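Long-range contact in ABC transporter, solute-binding protein (PDB 6LKK), which binds glucose 6-phosphate as an extracellular solute-binding protein and serves as the sugar-phosphate sensor of a two-component signalling system: residues A[238-243]-A[254-259]. Sequence-based numbering, arbitrary orientation.
Sequences TSRSVQ and SIRKDV
Gln243 and Arg256 reach across by bent chains: in Gln243, CG lies anti to the carbonyl carbon (chi1 -70°) and the chain folds at chi2, which delivers OE1 to Ser254 and Ile255, while Arg256 turns at chi3 (64°) to lay its guanidinium beside the start of helix 240-250. Here that helix meets the loop after strand 253-254 of the solute-binding fold, the Gln243 side chain about 12 Å from the bound glucose 6-phosphate. Gln243 OE1 accepts twice, from Ser254 OG (2.7 Å), on a lone pair in the amide plane, and from Ile255 N (3.1 Å), tilted out of that plane. Ser254 OG in turn accepts from Arg256 N, an ST turn. Arg256 NH1 donates in its own plane to a lone pair of Thr238 O (2.9 Å). Along another edge, NE and NH2 grip Asp258 in a side-on salt bridge within 254-259, NE to OD1 at 2.8 Å. The backbone N and CA of Arg240 lie over one face of the Arg256 guanidinium, toward its rim, with CA 3.4 Å from NE; Arg240 CG and CD cross the Asp258 carboxylate. Gln243 NE2 donates to Phe95 O of strand 92-105 and to Leu237 O ending helix 230-237. The buried amide is thus fixed in rotation, and Asp258 probably offsets the Arg256 charge beside the helix N-terminus.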
# COMPACT_ATOMS: atom_id res chain seq x y z
N THR A 238 5.84 -11.59 9.95
CA THR A 238 4.94 -12.51 9.27
C THR A 238 4.40 -13.60 10.20
O THR A 238 3.74 -14.52 9.72
CB THR A 238 5.64 -13.15 8.07
OG1 THR A 238 6.81 -13.85 8.51
CG2 THR A 238 6.05 -12.08 7.07
N SER A 239 4.66 -13.50 11.50
CA SER A 239 4.23 -14.51 12.45
C SER A 239 2.75 -14.34 12.79
O SER A 239 2.16 -13.28 12.60
CB SER A 239 5.07 -14.42 13.73
OG SER A 239 4.76 -13.25 14.47
N ARG A 240 2.17 -15.42 13.31
CA ARG A 240 0.75 -15.40 13.64
C ARG A 240 0.45 -14.35 14.71
O ARG A 240 -0.48 -13.55 14.57
CB ARG A 240 0.29 -16.78 14.11
CG ARG A 240 -1.23 -16.87 14.33
CD ARG A 240 -1.63 -18.08 15.18
NE ARG A 240 -0.90 -18.11 16.45
CZ ARG A 240 -1.13 -17.29 17.47
NH1 ARG A 240 -2.06 -16.35 17.39
NH2 ARG A 240 -0.40 -17.40 18.57
N SER A 241 1.21 -14.35 15.81
CA SER A 241 0.87 -13.47 16.92
C SER A 241 1.00 -12.00 16.53
O SER A 241 0.17 -11.18 16.92
CB SER A 241 1.73 -13.79 18.14
OG SER A 241 3.10 -13.51 17.90
N VAL A 242 2.02 -11.67 15.74
CA VAL A 242 2.20 -10.28 15.33
C VAL A 242 1.14 -9.88 14.31
O VAL A 242 0.57 -8.78 14.39
CB VAL A 242 3.63 -10.07 14.78
CG1 VAL A 242 3.79 -8.69 14.18
CG2 VAL A 242 4.64 -10.29 15.90
N GLN A 243 0.86 -10.75 13.34
CA GLN A 243 -0.21 -10.48 12.39
C GLN A 243 -1.55 -10.31 13.10
O GLN A 243 -2.35 -9.43 12.75
CB GLN A 243 -0.29 -11.60 11.35
CG GLN A 243 0.89 -11.65 10.39
CD GLN A 243 0.66 -10.84 9.13
OE1 GLN A 243 -0.42 -10.88 8.54
NE2 GLN A 243 1.68 -10.10 8.71
N SER A 254 -4.68 -9.64 7.46
CA SER A 254 -3.52 -10.50 7.59
C SER A 254 -3.31 -11.33 6.32
O SER A 254 -4.25 -11.69 5.62
CB SER A 254 -3.68 -11.44 8.79
OG SER A 254 -2.63 -12.39 8.85
N ILE A 255 -2.03 -11.63 6.06
CA ILE A 255 -1.68 -12.55 4.98
C ILE A 255 -1.83 -14.01 5.38
O ILE A 255 -1.75 -14.89 4.51
CB ILE A 255 -0.23 -12.26 4.53
CG1 ILE A 255 0.12 -13.00 3.23
CG2 ILE A 255 0.76 -12.64 5.63
CD1 ILE A 255 -0.70 -12.57 2.03
N ARG A 256 -2.08 -14.29 6.66
CA ARG A 256 -2.06 -15.66 7.17
C ARG A 256 -3.46 -16.25 7.25
O ARG A 256 -4.45 -15.55 7.48
CB ARG A 256 -1.42 -15.70 8.55
CG ARG A 256 0.06 -15.34 8.57
CD ARG A 256 0.61 -15.42 9.99
NE ARG A 256 0.58 -16.79 10.52
CZ ARG A 256 1.63 -17.60 10.63
NH1 ARG A 256 2.84 -17.22 10.25
NH2 ARG A 256 1.46 -18.81 11.13
N LYS A 257 -3.53 -17.57 7.06
CA LYS A 257 -4.79 -18.30 7.20
C LYS A 257 -5.25 -18.39 8.65
O LYS A 257 -6.45 -18.44 8.91
CB LYS A 257 -4.64 -19.72 6.64
CG LYS A 257 -4.32 -19.82 5.16
CD LYS A 257 -3.75 -21.20 4.85
CE LYS A 257 -4.33 -21.80 3.58
NZ LYS A 257 -3.72 -23.13 3.30
N ASP A 258 -4.31 -18.43 9.60
CA ASP A 258 -4.62 -18.70 11.00
C ASP A 258 -4.74 -17.42 11.82
O ASP A 258 -4.46 -17.43 13.03
CB ASP A 258 -3.56 -19.62 11.60
CG ASP A 258 -2.15 -19.07 11.48
OD1 ASP A 258 -1.98 -17.97 10.91
OD2 ASP A 258 -1.20 -19.75 11.94
N VAL A 259 -5.17 -16.33 11.20
CA VAL A 259 -5.32 -15.04 11.86
C VAL A 259 -6.73 -14.52 11.60
O VAL A 259 -7.27 -14.69 10.50
CB VAL A 259 -4.26 -14.03 11.39
CG1 VAL A 259 -4.56 -12.63 11.91
CG2 VAL A 259 -2.88 -14.48 11.83
O HOH W 1 -4.19 -15.82 15.30